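Side-chain contacts in phage-related conserved hypothetical protein, BB2244 (Bordetella bronchiseptica, PDB 2BDV), which is of unknown function but belongs to the SOS response associated peptidase (SRAP) family, some of whose members crosslink to abasic sites in single-stranded DNA: residues P32-P37 and V205-G210; W60-H65 and G83-L88; Y119-D124 and G157-H162; P126-G131 and E172-W177. One frame throughout, in Å; residues are numbered along the deposited sequence.

Interaction 1. Residues P32-P37 and V205-G210; sequences PRYNIP and VRQEVG
At its edge, near the plane of the ring, the Tyr34 phenol receives the side-chain oxygen of Gln207: Gln207 OE1 lies 3.5 Å from Tyr34 CE2 and is almost as close to CD2. From this position the partially negative oxygen faces the electropositive C-H rim and not the pi cloud; the amide plane is turned 79° from the ring. Gln207 CG sits between the backbone N and the carbonyl carbon, and the chain runs extended from there. Tyr34, with CG anti to the backbone N (chi1 -168°), swings its ring out toward 205-210, and the ring also meets that of Tyr120, planes at about 55°. The phenol oxygen makes a weak hydrogen bond with Tyr203 OH.

One residue on, Asn35 OD1 comes within 3.7 Å of Val209 O. Two acceptors would hardly sit side by side unaided; here both are hydrogen-bonded to Arg4 NH2, whose positive charge probably offsets their repulsion. The carbon of Val209 nearest the Asn35 amide is CB, 4.3 Å from OD1, while the valine side chain also packs on Pro118.

The contact thus brings strand 35-36, paired through Ile36 with Ile5 of strand 5-7, against the loop that follows strand 201-204. Strands 5-7 and 201-204 are the outermost of the four-stranded antiparallel sheet, and Tyr34 O is hydrogen-bonded to Tyr103 OH of its strand 101-107.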
# COMPACT_ATOMS: atom_id res chain seq x y z
N PRO A 32 9.44 5.20 -14.25
CA PRO A 32 8.28 5.43 -13.39
C PRO A 32 7.02 4.70 -13.89
O PRO A 32 6.82 4.53 -15.09
CB PRO A 32 8.12 6.95 -13.41
CG PRO A 32 8.59 7.31 -14.78
CD PRO A 32 9.82 6.44 -14.95
N ARG A 33 6.19 4.26 -12.95
CA ARG A 33 4.96 3.55 -13.28
C ARG A 33 3.75 4.32 -12.77
O ARG A 33 3.57 4.46 -11.56
CB ARG A 33 4.97 2.15 -12.67
CG ARG A 33 6.14 1.30 -13.14
CD ARG A 33 6.04 1.00 -14.62
NE ARG A 33 7.33 1.09 -15.28
CZ ARG A 33 7.51 0.92 -16.58
NH1 ARG A 33 8.73 1.03 -17.11
NH2 ARG A 33 6.48 0.64 -17.37
N TYR A 34 2.94 4.82 -13.69
CA TYR A 34 1.75 5.59 -13.33
C TYR A 34 0.55 4.68 -13.04
O TYR A 34 -0.39 5.08 -12.36
CB TYR A 34 1.41 6.59 -14.45
CG TYR A 34 0.37 7.65 -14.09
CD1 TYR A 34 0.54 8.48 -12.97
CD2 TYR A 34 -0.78 7.83 -14.87
CE1 TYR A 34 -0.41 9.46 -12.64
CE2 TYR A 34 -1.74 8.82 -14.54
CZ TYR A 34 -1.54 9.62 -13.43
OH TYR A 34 -2.48 10.57 -13.09
N ASN A 35 0.58 3.45 -13.56
CA ASN A 35 -0.51 2.50 -13.38
C ASN A 35 0.01 1.18 -12.82
O ASN A 35 0.48 0.33 -13.57
CB ASN A 35 -1.21 2.25 -14.72
CG ASN A 35 -2.44 1.37 -14.59
OD1 ASN A 35 -3.44 1.76 -13.98
ND2 ASN A 35 -2.37 0.18 -15.17
N ILE A 36 -0.09 1.02 -11.50
CA ILE A 36 0.41 -0.19 -10.86
C ILE A 36 -0.67 -1.00 -10.16
O ILE A 36 -1.26 -0.56 -9.18
CB ILE A 36 1.50 0.16 -9.83
CG1 ILE A 36 2.62 0.95 -10.50
CG2 ILE A 36 2.03 -1.11 -9.19
CD1 ILE A 36 3.69 1.44 -9.55
N PRO A 37 -0.95 -2.21 -10.67
CA PRO A 37 -1.97 -3.07 -10.07
C PRO A 37 -1.33 -4.18 -9.26
O PRO A 37 -0.12 -4.35 -9.26
CB PRO A 37 -2.68 -3.63 -11.29
CG PRO A 37 -1.52 -3.91 -12.20
CD PRO A 37 -0.67 -2.64 -12.06
N VAL A 205 -9.45 11.04 -13.93
CA VAL A 205 -8.49 10.78 -14.99
C VAL A 205 -9.30 10.62 -16.27
O VAL A 205 -10.29 9.89 -16.30
CB VAL A 205 -7.66 9.51 -14.71
CG1 VAL A 205 -8.57 8.37 -14.36
CG2 VAL A 205 -6.80 9.16 -15.92
N ARG A 206 -8.88 11.31 -17.32
CA ARG A 206 -9.59 11.28 -18.59
C ARG A 206 -9.05 10.25 -19.57
O ARG A 206 -9.72 9.89 -20.54
CB ARG A 206 -9.56 12.69 -19.19
CG ARG A 206 -9.87 13.77 -18.14
CD ARG A 206 -9.86 15.18 -18.71
NE ARG A 206 -9.76 16.20 -17.67
CZ ARG A 206 -9.94 17.50 -17.87
NH1 ARG A 206 -10.25 17.94 -19.08
NH2 ARG A 206 -9.80 18.37 -16.87
N GLN A 207 -7.84 9.78 -19.31
CA GLN A 207 -7.21 8.77 -20.15
C GLN A 207 -7.74 7.40 -19.74
O GLN A 207 -8.63 7.30 -18.88
CB GLN A 207 -5.68 8.82 -19.98
CG GLN A 207 -5.15 8.17 -18.70
CD GLN A 207 -3.69 8.48 -18.42
OE1 GLN A 207 -3.03 7.77 -17.65
NE2 GLN A 207 -3.18 9.54 -19.03
N GLU A 208 -7.22 6.34 -20.36
CA GLU A 208 -7.64 4.98 -20.05
C GLU A 208 -6.74 4.36 -18.98
O GLU A 208 -5.53 4.24 -19.17
CB GLU A 208 -7.58 4.09 -21.30
CG GLU A 208 -8.84 4.09 -22.16
CD GLU A 208 -9.21 5.47 -22.66
OE1 GLU A 208 -8.39 6.08 -23.39
OE2 GLU A 208 -10.33 5.93 -22.34
N VAL A 209 -7.34 3.97 -17.86
CA VAL A 209 -6.60 3.35 -16.77
C VAL A 209 -7.29 2.08 -16.29
O VAL A 209 -6.71 1.28 -15.56
CB VAL A 209 -6.46 4.31 -15.57
CG1 VAL A 209 -5.63 5.51 -15.97
CG2 VAL A 209 -7.84 4.76 -15.11
N GLY A 210 -8.53 1.91 -16.73
CA GLY A 210 -9.30 0.74 -16.35
C GLY A 210 -10.77 1.05 -16.15
O GLY A 210 -11.15 2.20 -15.91

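Interaction 2. Residues W60-H65 and G83-L88; sequences WGYKPH and GWPWKL
Lys87 N donates to Gly83 O at 3.0 Å, closing the turn from which Trp84, Pro85 and Trp86 present their side chains to Tyr62 and Pro64. Everything that passes between the two segments is apolar. Tyr62 does most of the work: its CE2 rim meets Pro85 CG at 3.9 Å, close to the ring plane, and its CD2 lies 3.9 Å from Trp86 CZ3. The phenol and the six-membered indole ring are inclined at 51° with centroids 5.9 Å apart, an oblique aromatic pair. Tyr62 reaches them through a fully extended first torsion (chi1 179°), which sends the ring straight out from 60-65.

The peptide between Trp84 and Pro85 is cis, and the Trp84 indole folds back on the proline that follows it, with Pro85 CB 3.4 Å above the plane and over the ring centre. The pyrrolidine is therefore held between neighbours, since Pro85 CD also lies over the rim of one face of Trp86. The first segment has a related proline-aromatic contact, Pro64 N sitting over the centre of one Tyr62 face.

Farther out, Pro64 CB touches the six-membered ring of Trp84, 3.8 Å from CZ2, the proline and indole crossing at about a right angle. On the inner side Trp86 packs against Thr78 and Ile79 of helix 76-80 and Ala148 of strand 147-151, while Tyr62 also touches Met89 and Ala134.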
# COMPACT_ATOMS: atom_id res chain seq x y z
N TRP A 60 3.16 -7.57 -4.84
CA TRP A 60 1.93 -7.02 -4.27
C TRP A 60 0.83 -8.06 -4.47
O TRP A 60 0.48 -8.39 -5.60
CB TRP A 60 1.56 -5.71 -4.98
CG TRP A 60 0.36 -5.02 -4.40
CD1 TRP A 60 -0.21 -5.26 -3.18
CD2 TRP A 60 -0.38 -3.94 -4.99
NE1 TRP A 60 -1.25 -4.40 -2.97
CE2 TRP A 60 -1.38 -3.58 -4.06
CE3 TRP A 60 -0.30 -3.25 -6.20
CZ2 TRP A 60 -2.30 -2.54 -4.31
CZ3 TRP A 60 -1.21 -2.23 -6.46
CH2 TRP A 60 -2.19 -1.88 -5.51
N GLY A 61 0.29 -8.57 -3.37
CA GLY A 61 -0.76 -9.57 -3.45
C GLY A 61 -0.41 -10.80 -2.63
O GLY A 61 0.42 -11.61 -3.04
N TYR A 62 -1.03 -10.94 -1.46
CA TYR A 62 -0.76 -12.07 -0.56
C TYR A 62 -1.76 -13.22 -0.69
O TYR A 62 -2.97 -13.04 -0.55
CB TYR A 62 -0.71 -11.60 0.90
CG TYR A 62 -0.47 -12.71 1.91
CD1 TYR A 62 0.66 -13.53 1.81
CD2 TYR A 62 -1.37 -12.96 2.95
CE1 TYR A 62 0.88 -14.57 2.72
CE2 TYR A 62 -1.15 -13.99 3.87
CZ TYR A 62 -0.03 -14.79 3.74
OH TYR A 62 0.19 -15.84 4.62
N LYS A 63 -1.21 -14.40 -0.95
CA LYS A 63 -1.98 -15.63 -1.10
C LYS A 63 -1.64 -16.65 -0.02
O LYS A 63 -0.64 -17.36 -0.12
CB LYS A 63 -1.70 -16.25 -2.47
CG LYS A 63 -2.46 -17.54 -2.72
CD LYS A 63 -2.10 -18.15 -4.07
CE LYS A 63 -0.64 -18.56 -4.14
NZ LYS A 63 -0.27 -18.99 -5.51
N PRO A 64 -2.47 -16.74 1.03
CA PRO A 64 -2.24 -17.68 2.13
C PRO A 64 -2.05 -19.11 1.62
O PRO A 64 -2.75 -19.56 0.71
CB PRO A 64 -3.49 -17.53 2.99
CG PRO A 64 -4.55 -17.18 1.98
CD PRO A 64 -3.82 -16.14 1.14
N HIS A 65 -1.10 -19.82 2.22
CA HIS A 65 -0.77 -21.19 1.85
C HIS A 65 -1.99 -22.12 1.74
O HIS A 65 -2.05 -22.98 0.85
CB HIS A 65 0.22 -21.79 2.85
CG HIS A 65 0.73 -23.14 2.48
ND1 HIS A 65 1.13 -24.08 3.42
CD2 HIS A 65 0.92 -23.73 1.27
CE1 HIS A 65 1.53 -25.18 2.80
NE2 HIS A 65 1.41 -24.99 1.50
N GLY A 83 -6.14 -10.30 14.21
CA GLY A 83 -6.76 -11.43 13.54
C GLY A 83 -5.96 -11.98 12.38
O GLY A 83 -4.96 -11.39 11.97
N TRP A 84 -6.41 -13.12 11.87
CA TRP A 84 -5.79 -13.81 10.75
C TRP A 84 -5.99 -12.98 9.47
O TRP A 84 -7.04 -12.39 9.27
CB TRP A 84 -6.44 -15.19 10.56
CG TRP A 84 -5.74 -16.11 9.57
CD1 TRP A 84 -4.61 -16.85 9.79
CD2 TRP A 84 -6.12 -16.36 8.21
NE1 TRP A 84 -4.26 -17.55 8.65
CE2 TRP A 84 -5.17 -17.26 7.66
CE3 TRP A 84 -7.16 -15.91 7.39
CZ2 TRP A 84 -5.24 -17.72 6.35
CZ3 TRP A 84 -7.23 -16.37 6.07
CH2 TRP A 84 -6.27 -17.26 5.56
N PRO A 85 -4.96 -12.93 8.60
CA PRO A 85 -3.68 -13.61 8.81
C PRO A 85 -2.60 -12.60 9.19
O PRO A 85 -1.45 -12.96 9.43
CB PRO A 85 -3.42 -14.23 7.45
CG PRO A 85 -3.86 -13.13 6.55
CD PRO A 85 -5.18 -12.67 7.17
N TRP A 86 -2.99 -11.34 9.23
CA TRP A 86 -2.06 -10.26 9.55
C TRP A 86 -1.38 -10.41 10.91
O TRP A 86 -0.30 -9.86 11.11
CB TRP A 86 -2.81 -8.93 9.45
CG TRP A 86 -3.64 -8.87 8.21
CD1 TRP A 86 -4.98 -8.61 8.13
CD2 TRP A 86 -3.21 -9.13 6.86
NE1 TRP A 86 -5.41 -8.70 6.83
CE2 TRP A 86 -4.35 -9.02 6.03
CE3 TRP A 86 -1.98 -9.45 6.29
CZ2 TRP A 86 -4.29 -9.22 4.65
CZ3 TRP A 86 -1.92 -9.65 4.90
CH2 TRP A 86 -3.07 -9.53 4.10
N LYS A 87 -1.99 -11.14 11.84
CA LYS A 87 -1.38 -11.31 13.16
C LYS A 87 -0.03 -12.00 13.05
O LYS A 87 0.77 -11.99 13.98
CB LYS A 87 -2.29 -12.14 14.07
CG LYS A 87 -2.56 -13.56 13.59
CD LYS A 87 -3.57 -14.29 14.48
CE LYS A 87 -4.13 -15.52 13.78
NZ LYS A 87 -5.05 -16.32 14.65
N LEU A 88 0.23 -12.60 11.89
CA LEU A 88 1.47 -13.31 11.64
C LEU A 88 2.56 -12.43 11.02
O LEU A 88 3.71 -12.84 10.91
CB LEU A 88 1.18 -14.49 10.71
CG LEU A 88 0.04 -15.42 11.16
CD1 LEU A 88 -0.33 -16.35 10.01
CD2 LEU A 88 0.46 -16.22 12.38

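Interaction 3. Residues Y119-D124 and G157-H162; sequences YYIHGD and GMVDVH
Strand 116-123 runs past the irregular loop 157-162, with the CA atoms of Tyr119 and Val159 7.6 Å apart and those of Ile121 and Met158 at the same separation. Tyr119 and Ile121, alternate residues of the strand, both point toward the loop. Val159 spreads its two methyls between them. CG1, trans to the nitrogen (chi1 -177°), rests over a face of the Tyr119 ring, 4.1 Å from the centroid and 17° off the normal, a CH-pi contact displaced toward CD1. CG2 takes the other direction and meets Ile121 CG1 at 4.1 Å. Met158 completes the patch: its CG lies 3.8 Å from Ile121 CG2, and the chain is bent at both chi2 and chi3.

This packs the loop between strand 147-151 and helix 171-178 on the antiparallel sheet, where Trp202 of strand 201-204 also touches Met158 and Val159. Asp160 OD1 accepts from His162 N at 3.0 Å, an Asx turn, and the carboxylate of Glu104 in strand 101-107 accepts from the backbone nitrogens of Met158, Val159 and Asp160.

Only carbon meets carbon between the segments, a contact of little directionality; the Glu104 bonds to three loop nitrogens probably help fix the loop over the strand.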
# COMPACT_ATOMS: atom_id res chain seq x y z
N TYR A 119 -10.63 7.98 -10.63
CA TYR A 119 -10.09 9.21 -10.06
C TYR A 119 -8.66 8.97 -9.57
O TYR A 119 -8.31 7.85 -9.19
CB TYR A 119 -10.94 9.69 -8.86
CG TYR A 119 -12.22 10.39 -9.23
CD1 TYR A 119 -13.35 9.67 -9.60
CD2 TYR A 119 -12.28 11.78 -9.27
CE1 TYR A 119 -14.52 10.31 -10.00
CE2 TYR A 119 -13.45 12.43 -9.67
CZ TYR A 119 -14.56 11.69 -10.03
OH TYR A 119 -15.71 12.33 -10.47
N TYR A 120 -7.84 10.01 -9.60
CA TYR A 120 -6.47 9.90 -9.11
C TYR A 120 -6.39 10.76 -7.84
O TYR A 120 -6.75 11.94 -7.88
CB TYR A 120 -5.46 10.41 -10.16
CG TYR A 120 -4.03 10.42 -9.66
CD1 TYR A 120 -3.40 9.23 -9.27
CD2 TYR A 120 -3.30 11.60 -9.56
CE1 TYR A 120 -2.11 9.23 -8.79
CE2 TYR A 120 -1.99 11.61 -9.08
CZ TYR A 120 -1.40 10.41 -8.70
OH TYR A 120 -0.10 10.37 -8.22
N ILE A 121 -5.94 10.17 -6.73
CA ILE A 121 -5.83 10.87 -5.44
C ILE A 121 -4.36 11.03 -5.06
O ILE A 121 -3.58 10.09 -5.22
CB ILE A 121 -6.50 10.09 -4.26
CG1 ILE A 121 -7.97 9.79 -4.55
CG2 ILE A 121 -6.48 10.92 -2.99
CD1 ILE A 121 -8.20 8.63 -5.45
N HIS A 122 -3.98 12.19 -4.56
CA HIS A 122 -2.58 12.41 -4.17
C HIS A 122 -2.41 13.48 -3.09
O HIS A 122 -3.36 14.14 -2.69
CB HIS A 122 -1.76 12.79 -5.40
CG HIS A 122 -2.10 14.14 -5.94
ND1 HIS A 122 -1.68 15.30 -5.34
CD2 HIS A 122 -2.88 14.51 -6.99
CE1 HIS A 122 -2.19 16.34 -5.99
NE2 HIS A 122 -2.92 15.88 -6.99
N GLY A 123 -1.17 13.63 -2.64
CA GLY A 123 -0.85 14.63 -1.63
C GLY A 123 0.11 15.65 -2.22
O GLY A 123 0.22 15.77 -3.44
N ASP A 124 0.81 16.37 -1.35
CA ASP A 124 1.77 17.39 -1.77
C ASP A 124 3.18 16.81 -1.88
O ASP A 124 4.12 17.51 -2.21
CB ASP A 124 1.74 18.55 -0.77
CG ASP A 124 0.40 19.25 -0.73
OD1 ASP A 124 0.01 19.78 0.34
OD2 ASP A 124 -0.28 19.29 -1.79
N GLY A 157 -13.25 4.48 0.66
CA GLY A 157 -12.29 5.12 -0.22
C GLY A 157 -12.31 6.63 -0.03
O GLY A 157 -13.17 7.16 0.67
N MET A 158 -11.36 7.32 -0.66
CA MET A 158 -11.29 8.77 -0.56
C MET A 158 -12.41 9.36 -1.42
O MET A 158 -12.97 10.40 -1.10
CB MET A 158 -9.92 9.26 -1.05
CG MET A 158 -9.58 10.71 -0.74
SD MET A 158 -9.49 11.09 1.04
CE MET A 158 -8.00 10.21 1.46
N VAL A 159 -12.74 8.67 -2.52
CA VAL A 159 -13.78 9.12 -3.43
C VAL A 159 -14.90 8.08 -3.55
O VAL A 159 -16.08 8.44 -3.55
CB VAL A 159 -13.21 9.38 -4.85
CG1 VAL A 159 -14.30 9.91 -5.76
CG2 VAL A 159 -12.06 10.37 -4.77
N ASP A 160 -14.52 6.81 -3.65
CA ASP A 160 -15.46 5.70 -3.76
C ASP A 160 -15.72 5.10 -2.39
O ASP A 160 -14.85 4.47 -1.80
CB ASP A 160 -14.91 4.62 -4.71
CG ASP A 160 -15.70 3.32 -4.65
OD1 ASP A 160 -16.92 3.37 -4.43
OD2 ASP A 160 -15.10 2.25 -4.84
N VAL A 161 -16.94 5.28 -1.90
CA VAL A 161 -17.32 4.78 -0.58
C VAL A 161 -17.23 3.26 -0.44
O VAL A 161 -17.27 2.73 0.66
CB VAL A 161 -18.74 5.25 -0.21
CG1 VAL A 161 -18.81 6.76 -0.23
CG2 VAL A 161 -19.76 4.66 -1.17
N HIS A 162 -17.11 2.56 -1.56
CA HIS A 162 -17.01 1.10 -1.53
C HIS A 162 -15.56 0.62 -1.58
O HIS A 162 -15.29 -0.58 -1.53
CB HIS A 162 -17.79 0.50 -2.71
CG HIS A 162 -19.28 0.56 -2.55
ND1 HIS A 162 -19.92 1.64 -1.98
CD2 HIS A 162 -20.25 -0.31 -2.91
CE1 HIS A 162 -21.22 1.43 -2.00
NE2 HIS A 162 -21.45 0.25 -2.56

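Interaction 4. Residues P126-G131 and E172-W177; sequences PLLFAG and ELAREW
Leu128 makes the first touch, driving its CD1 to 3.4 Å from Ala174 CB, tighter than an ordinary van der Waals contact between carbons. Its CG lies anti to the carbonyl carbon (chi1 -52°) and CD1 extends on toward the helix, where the alanine methyl lets strand and helix approach; the two CA atoms are 6.8 Å apart. Leu18 of helix 11-18 touches both residues.

Ala130 again points at the helix. Its methyl lies over one face of the Trp177 indole, toward the rim, with CB 4.1 Å from CE2. A chi1 of 174° swings the Trp177 ring off the helix and onto the strand.

Gly131 then brings its carbonyl to the indole edge, in the ring plane, with O 3.6 Å from NE1. This is proximity without a hydrogen bond: Trp177 NE1 donates instead to Ile95 O of the adjacent strand 94-99, which fixes the indole against the sheet. Leu96 of that strand touches Ala174 and Trp177, and Ala187 and Leu191 of helix 184-191 pack on the indole.

Strand 126-131 and helix 172-177 have axes 9.5 Å apart and N-to-C directions 33° apart. The helix lies against a face of the mixed sheet, the layered helix-on-sheet packing of an alpha-beta protein, its buried side formed here by a small residue and an aromatic one.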
# COMPACT_ATOMS: atom_id res chain seq x y z
N PRO A 126 5.40 12.53 -1.93
CA PRO A 126 5.30 11.07 -1.93
C PRO A 126 4.68 10.55 -0.64
O PRO A 126 5.01 11.02 0.45
CB PRO A 126 6.75 10.63 -2.10
CG PRO A 126 7.29 11.70 -3.00
CD PRO A 126 6.74 12.96 -2.38
N LEU A 127 3.80 9.57 -0.76
CA LEU A 127 3.13 9.00 0.39
C LEU A 127 3.81 7.72 0.88
O LEU A 127 4.41 6.99 0.09
CB LEU A 127 1.68 8.70 0.02
CG LEU A 127 1.01 9.77 -0.85
CD1 LEU A 127 -0.34 9.25 -1.28
CD2 LEU A 127 0.87 11.10 -0.10
N LEU A 128 3.72 7.45 2.17
CA LEU A 128 4.33 6.24 2.72
C LEU A 128 3.22 5.33 3.22
O LEU A 128 2.80 5.44 4.38
CB LEU A 128 5.30 6.61 3.86
CG LEU A 128 6.35 7.68 3.52
CD1 LEU A 128 7.20 7.98 4.76
CD2 LEU A 128 7.23 7.23 2.38
N PHE A 129 2.74 4.43 2.36
CA PHE A 129 1.67 3.51 2.74
C PHE A 129 2.22 2.41 3.63
O PHE A 129 3.26 1.84 3.35
CB PHE A 129 0.98 2.84 1.53
CG PHE A 129 0.27 3.81 0.60
CD1 PHE A 129 -0.04 5.10 1.01
CD2 PHE A 129 -0.06 3.42 -0.70
CE1 PHE A 129 -0.66 5.99 0.14
CE2 PHE A 129 -0.68 4.30 -1.57
CZ PHE A 129 -0.98 5.59 -1.15
N ALA A 130 1.50 2.13 4.72
CA ALA A 130 1.89 1.08 5.64
C ALA A 130 1.50 -0.24 4.97
O ALA A 130 0.45 -0.33 4.34
CB ALA A 130 1.13 1.24 6.95
N GLY A 131 2.35 -1.25 5.11
CA GLY A 131 2.05 -2.54 4.50
C GLY A 131 2.57 -3.72 5.29
O GLY A 131 3.39 -3.57 6.19
N GLU A 172 7.97 10.44 10.29
CA GLU A 172 8.39 10.08 11.64
C GLU A 172 7.79 8.74 12.07
O GLU A 172 8.49 7.87 12.58
CB GLU A 172 7.96 11.16 12.66
CG GLU A 172 8.53 12.58 12.48
CD GLU A 172 7.62 13.52 11.70
OE1 GLU A 172 7.65 14.74 11.95
OE2 GLU A 172 6.86 13.04 10.82
N LEU A 173 6.48 8.59 11.88
CA LEU A 173 5.78 7.37 12.26
C LEU A 173 6.12 6.22 11.33
O LEU A 173 6.13 5.06 11.73
CB LEU A 173 4.26 7.62 12.27
CG LEU A 173 3.76 8.63 13.31
CD1 LEU A 173 2.25 8.80 13.20
CD2 LEU A 173 4.12 8.13 14.70
N ALA A 174 6.42 6.57 10.08
CA ALA A 174 6.77 5.59 9.07
C ALA A 174 8.08 4.90 9.47
O ALA A 174 8.22 3.69 9.28
CB ALA A 174 6.92 6.28 7.72
N ARG A 175 9.03 5.67 9.99
CA ARG A 175 10.30 5.11 10.42
C ARG A 175 10.07 4.17 11.58
O ARG A 175 10.66 3.10 11.64
CB ARG A 175 11.27 6.21 10.87
CG ARG A 175 11.71 7.13 9.75
CD ARG A 175 12.42 8.37 10.27
NE ARG A 175 12.34 9.40 9.24
CZ ARG A 175 11.92 10.64 9.46
NH1 ARG A 175 11.56 11.02 10.68
NH2 ARG A 175 11.83 11.48 8.43
N GLU A 176 9.23 4.58 12.52
CA GLU A 176 8.96 3.72 13.66
C GLU A 176 8.31 2.42 13.19
O GLU A 176 8.65 1.35 13.69
CB GLU A 176 8.04 4.42 14.64
CG GLU A 176 8.44 4.24 16.09
CD GLU A 176 7.49 4.96 17.01
OE1 GLU A 176 6.97 6.01 16.58
OE2 GLU A 176 7.27 4.50 18.15
N TRP A 177 7.40 2.52 12.23
CA TRP A 177 6.73 1.34 11.70
C TRP A 177 7.70 0.30 11.14
O TRP A 177 7.58 -0.88 11.45
CB TRP A 177 5.70 1.76 10.64
CG TRP A 177 5.03 0.63 9.89
CD1 TRP A 177 5.31 0.19 8.63
CD2 TRP A 177 3.92 -0.16 10.35
NE1 TRP A 177 4.45 -0.82 8.26
CE2 TRP A 177 3.59 -1.06 9.30
CE3 TRP A 177 3.17 -0.21 11.53
CZ2 TRP A 177 2.54 -1.98 9.40
CZ3 TRP A 177 2.13 -1.12 11.64
CH2 TRP A 177 1.83 -2.00 10.58

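Followed from the N terminus, the chain opens interaction 1 at 32-37 and closes it only at 205-210, so the other three contacts nest inside that long loop. Interaction 2 comes next, a short closure between 60-65 and 83-88 around strand 73-75 and helix 76-80; it is complete before interactions 3 and 4 begin. Those two cross: strands 116-123 and 126-133 follow each other, and their partners, the loop 157-162 and helix 171-178, come in the same order. Interactions 1 and 3 involve the antiparallel sheet; interaction 4 packs a helix on the mixed sheet, which Trp86 of interaction 2 also touches. Trp60 packs against the backbone oxygens of Ile36 and Pro37, joining interactions 1 and 2.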